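PDB 2F6I: ATP-dependent CLP protease, putative from Plasmodium falciparum, which probably hydrolyses proteins to small peptides with the aid of ATP, this chain being the catalytic domain of a ClpP-type serine protease. Local coordinates for residues K96-T101 / S117-K122; K38-Y43 / N69-Y74. All blocks are in the same frame, centred on the assembly; numbering follows the deposited sequence.

How the contacts relate
Contact 2 comes first along the chain and contact 1 follows it; their centres are about 11 Å apart. Both belong to the five-stranded parallel sheet of the ClpP domain. Contact 2 joins strand 41-44, outermost in the sheet within this chain, to strand 71-77, closing a beta-alpha-beta unit through helix 50-66. Contact 1 brings the loop after helix 109-116 back beside strand 99-104, toward strand 123-125. The two meet at the start of the neighbouring strands 71-77 and 99-104, where I71 N lies 2.9 Å from D98 O in a probable hydrogen bond and K122 NZ forms a salt bridge with D70 OD2. Together they tie four neighbouring strands of the core sheet, away from the predicted active-site histidine H134.

Contact 1. Residues K96-T101 / S117-K122; sequences KSDIQT and SGKKGK
K122 and K119, the two ends of a type II turn, bring the most surface to this contact, and each meets a different part of 96-101. K122 packs its CB against Q100 CB at 3.6 Å, and its extended chain runs on past that carbon. Its carbonyl O lies 3.3 Å from Q100 CB and accepts a weak hydrogen bond from T101 N at 3.2 Å. K119 takes its backbone N to I99 O, 2.8 Å away with 168° at the hydrogen, the stronger of the two backbone links. Its side chain leaves with CG anti to the backbone N and bends at chi3 (-61°), which carries its end across D98 at about a right angle. The exact placing there is doubtful, as is the 3.5 Å salt bridge from D98 OD2 to K119 NZ, because K119 CE and D98 OD2 are modelled too close. Both lysines also form salt bridges with D70, although the 2.6 Å between K119 NZ and K122 NZ, both donors, leaves their exact positions doubtful. G118 lets the chain pass close to the strand, its CA 3.3 Å from I99 O. Within the turn K122 N bonds back to K119 O, and G121 holds the positive phi (96°) usual for glycine at the third position. T101 also bonds to the backbone of K124, so the turn delivers the chain into strand 123-125, as at the close of a beta-alpha-beta crossover.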
# COMPACT_ATOMS: atom_id res chain seq x y z
N LYS C 96 -39.37 31.13 -1.42
CA LYS C 96 -39.92 32.45 -1.70
C LYS C 96 -38.83 33.52 -1.75
O LYS C 96 -38.85 34.40 -2.61
CB LYS C 96 -40.96 32.83 -0.64
CG LYS C 96 -42.39 32.40 -0.98
CD LYS C 96 -42.47 30.92 -1.35
CE LYS C 96 -43.85 30.56 -1.87
NZ LYS C 96 -43.91 29.15 -2.35
N SER C 97 -37.88 33.43 -0.82
CA SER C 97 -36.78 34.39 -0.75
C SER C 97 -36.04 34.51 -2.08
O SER C 97 -35.83 33.52 -2.78
CB SER C 97 -35.78 33.98 0.33
OG SER C 97 -36.38 33.96 1.61
N ASP C 98 -35.65 35.73 -2.42
CA ASP C 98 -34.90 35.97 -3.64
C ASP C 98 -33.44 35.74 -3.30
O ASP C 98 -33.01 35.95 -2.16
CB ASP C 98 -35.13 37.39 -4.13
CG ASP C 98 -36.44 37.55 -4.88
OD1 ASP C 98 -37.49 37.15 -4.33
OD2 ASP C 98 -36.43 38.07 -6.01
N ILE C 99 -32.67 35.31 -4.28
CA ILE C 99 -31.26 35.03 -4.06
C ILE C 99 -30.32 35.86 -4.91
O ILE C 99 -30.37 35.81 -6.14
CB ILE C 99 -30.96 33.54 -4.35
CG1 ILE C 99 -31.75 32.66 -3.39
CG2 ILE C 99 -29.46 33.28 -4.24
CD1 ILE C 99 -31.54 31.18 -3.58
N GLN C 100 -29.47 36.65 -4.26
CA GLN C 100 -28.50 37.42 -5.02
C GLN C 100 -27.18 36.65 -4.97
O GLN C 100 -26.73 36.24 -3.90
CB GLN C 100 -28.33 38.84 -4.47
CG GLN C 100 -28.12 38.97 -2.99
CD GLN C 100 -27.97 40.43 -2.59
OE1 GLN C 100 -26.92 41.04 -2.78
NE2 GLN C 100 -29.04 41.01 -2.04
N THR C 101 -26.60 36.44 -6.14
CA THR C 101 -25.36 35.68 -6.26
C THR C 101 -24.13 36.54 -6.53
O THR C 101 -24.17 37.45 -7.35
CB THR C 101 -25.48 34.65 -7.39
OG1 THR C 101 -25.83 35.32 -8.61
CG2 THR C 101 -26.55 33.62 -7.07
N SER C 117 -28.53 32.06 -12.10
CA SER C 117 -29.93 31.98 -11.73
C SER C 117 -30.32 32.95 -10.62
O SER C 117 -31.46 32.95 -10.16
CB SER C 117 -30.29 30.55 -11.29
OG SER C 117 -29.52 30.16 -10.17
N GLY C 118 -29.38 33.79 -10.21
CA GLY C 118 -29.68 34.76 -9.16
C GLY C 118 -30.74 35.74 -9.61
O GLY C 118 -31.04 35.84 -10.80
N LYS C 119 -31.33 36.46 -8.65
CA LYS C 119 -32.37 37.43 -8.99
C LYS C 119 -31.82 38.36 -10.06
O LYS C 119 -30.78 39.00 -9.85
CB LYS C 119 -32.76 38.26 -7.76
CG LYS C 119 -33.93 39.20 -8.04
CD LYS C 119 -34.04 40.36 -7.04
CE LYS C 119 -34.26 39.88 -5.62
NZ LYS C 119 -34.79 40.93 -4.70
N LYS C 120 -32.50 38.43 -11.19
CA LYS C 120 -32.07 39.29 -12.28
C LYS C 120 -31.78 40.68 -11.73
O LYS C 120 -32.61 41.27 -11.03
CB LYS C 120 -33.15 39.36 -13.36
N GLY C 121 -30.59 41.19 -12.02
CA GLY C 121 -30.20 42.50 -11.53
C GLY C 121 -29.38 42.38 -10.27
O GLY C 121 -28.75 43.35 -9.83
N LYS C 122 -29.37 41.20 -9.67
CA LYS C 122 -28.61 40.98 -8.44
C LYS C 122 -27.57 39.87 -8.56
O LYS C 122 -27.23 39.22 -7.57
CB LYS C 122 -29.57 40.68 -7.28
CG LYS C 122 -30.47 41.85 -6.94
CD LYS C 122 -31.26 41.60 -5.66
CE LYS C 122 -32.13 42.80 -5.31
NZ LYS C 122 -32.89 42.61 -4.04

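Contact 2. Residues K38-Y43 / N69-Y74; sequences KKRIIY and NDIKIY
K72 O is approached by two groups of the neighbouring strand: I42 N donates a nearly linear hydrogen bond to it at 2.8 Å (173°), and I41 CA lies 3.4 Å away in a CA-H...O contact. The ladder continues on both sides, K72 N bonding R40 O and Y74 N bonding I42 O, each at 2.9 Å. This alternation is the parallel pattern. On the face carrying I41, K72 and Y74, I41 CG2 touches Y74 CE1 at 3.5 Å. Y43 lies alongside Y74, pointing the same way, with Y74 CD1 over one face of its ring; the two planes meet at 38°, an oblique pair. On the other face I42, which also packs on helix 50-66, meets I73, CB to CG1 at 4.2 Å. R40, the C-prime residue of a Schellman motif closing helix 30-37, turns at chi2 (-132°) to bring CD to D70 O at 3.3 Å, and a further bend at chi3 sets the guanidinium across N69; its NH1 bonds S97 OG. Backbone bonds therefore set the register of the two strands of the beta-alpha-beta unit 41-44, 50-66, 71-77, with I41 and the tyrosine rings packed beside K72, I42 and I73 opposite, and both tyrosines on L61 of a neighbouring subunit.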
# COMPACT_ATOMS: atom_id res chain seq x y z
N LYS C 38 -26.63 33.61 10.00
CA LYS C 38 -27.69 34.30 10.72
C LYS C 38 -28.04 35.63 10.05
O LYS C 38 -29.06 36.24 10.35
CB LYS C 38 -27.28 34.54 12.18
CG LYS C 38 -27.19 33.26 13.01
CD LYS C 38 -26.74 33.54 14.44
CE LYS C 38 -26.60 32.25 15.25
NZ LYS C 38 -26.08 32.48 16.63
N LYS C 39 -27.18 36.07 9.12
CA LYS C 39 -27.41 37.31 8.39
C LYS C 39 -27.86 37.03 6.97
O LYS C 39 -27.77 37.89 6.09
CB LYS C 39 -26.14 38.17 8.36
CG LYS C 39 -25.86 38.93 9.63
CD LYS C 39 -24.77 39.96 9.38
CE LYS C 39 -24.68 40.97 10.52
NZ LYS C 39 -23.83 42.14 10.14
N ARG C 40 -28.33 35.80 6.73
CA ARG C 40 -28.81 35.39 5.42
C ARG C 40 -27.70 35.30 4.39
O ARG C 40 -27.94 35.42 3.19
CB ARG C 40 -29.87 36.36 4.92
CG ARG C 40 -31.05 36.52 5.85
CD ARG C 40 -32.34 36.40 5.06
NE ARG C 40 -33.22 35.43 5.68
CZ ARG C 40 -34.13 34.71 5.03
NH1 ARG C 40 -34.27 34.85 3.72
NH2 ARG C 40 -34.88 33.85 5.69
N ILE C 41 -26.47 35.07 4.85
CA ILE C 41 -25.34 34.98 3.95
C ILE C 41 -24.75 33.57 3.95
O ILE C 41 -24.37 33.04 4.99
CB ILE C 41 -24.27 36.02 4.34
CG1 ILE C 41 -24.88 37.42 4.27
CG2 ILE C 41 -23.06 35.91 3.42
CD1 ILE C 41 -23.96 38.54 4.69
N ILE C 42 -24.70 32.96 2.77
CA ILE C 42 -24.19 31.61 2.62
C ILE C 42 -23.01 31.53 1.66
O ILE C 42 -22.88 32.34 0.75
CB ILE C 42 -25.29 30.66 2.08
CG1 ILE C 42 -26.41 30.52 3.11
CG2 ILE C 42 -24.70 29.29 1.76
CD1 ILE C 42 -27.54 29.62 2.65
N TYR C 43 -22.15 30.54 1.89
CA TYR C 43 -20.99 30.34 1.04
C TYR C 43 -21.08 29.01 0.29
O TYR C 43 -21.37 27.97 0.88
CB TYR C 43 -19.70 30.34 1.86
CG TYR C 43 -19.33 31.67 2.46
CD1 TYR C 43 -20.07 32.21 3.51
CD2 TYR C 43 -18.24 32.39 1.99
CE1 TYR C 43 -19.73 33.43 4.07
CE2 TYR C 43 -17.89 33.62 2.54
CZ TYR C 43 -18.64 34.13 3.58
OH TYR C 43 -18.30 35.35 4.14
N ASN C 69 -36.78 37.36 3.29
CA ASN C 69 -35.91 38.43 2.85
C ASN C 69 -34.86 37.85 1.92
O ASN C 69 -34.77 36.63 1.75
CB ASN C 69 -35.23 39.11 4.05
CG ASN C 69 -36.23 39.71 5.02
OD1 ASN C 69 -37.21 40.34 4.61
ND2 ASN C 69 -35.98 39.53 6.31
N ASP C 70 -34.06 38.71 1.31
CA ASP C 70 -33.02 38.26 0.39
C ASP C 70 -31.91 37.43 1.02
O ASP C 70 -31.43 37.72 2.12
CB ASP C 70 -32.41 39.48 -0.32
CG ASP C 70 -33.29 40.01 -1.44
OD1 ASP C 70 -34.53 40.00 -1.28
OD2 ASP C 70 -32.74 40.44 -2.47
N ILE C 71 -31.53 36.37 0.31
CA ILE C 71 -30.46 35.48 0.74
C ILE C 71 -29.28 35.74 -0.20
O ILE C 71 -29.44 35.73 -1.42
CB ILE C 71 -30.87 34.00 0.61
CG1 ILE C 71 -32.02 33.68 1.57
CG2 ILE C 71 -29.68 33.10 0.89
CD1 ILE C 71 -32.55 32.27 1.44
N LYS C 72 -28.11 36.00 0.37
CA LYS C 72 -26.91 36.25 -0.43
C LYS C 72 -26.01 35.02 -0.43
O LYS C 72 -25.74 34.43 0.62
CB LYS C 72 -26.13 37.44 0.12
CG LYS C 72 -24.87 37.74 -0.66
CD LYS C 72 -24.00 38.79 0.01
CE LYS C 72 -24.65 40.16 -0.00
NZ LYS C 72 -23.75 41.19 0.58
N ILE C 73 -25.55 34.63 -1.61
CA ILE C 73 -24.68 33.47 -1.75
C ILE C 73 -23.38 33.77 -2.49
O ILE C 73 -23.40 34.12 -3.68
CB ILE C 73 -25.41 32.32 -2.49
CG1 ILE C 73 -26.64 31.88 -1.69
CG2 ILE C 73 -24.46 31.14 -2.69
CD1 ILE C 73 -27.38 30.71 -2.30
N TYR C 74 -22.26 33.64 -1.79
CA TYR C 74 -20.96 33.86 -2.42
C TYR C 74 -20.62 32.55 -3.11
O TYR C 74 -20.77 31.48 -2.51
CB TYR C 74 -19.89 34.18 -1.37
CG TYR C 74 -20.03 35.54 -0.72
CD1 TYR C 74 -20.44 35.66 0.61
CD2 TYR C 74 -19.74 36.71 -1.42
CE1 TYR C 74 -20.56 36.90 1.22
CE2 TYR C 74 -19.86 37.96 -0.82
CZ TYR C 74 -20.27 38.05 0.50
OH TYR C 74 -20.38 39.28 1.11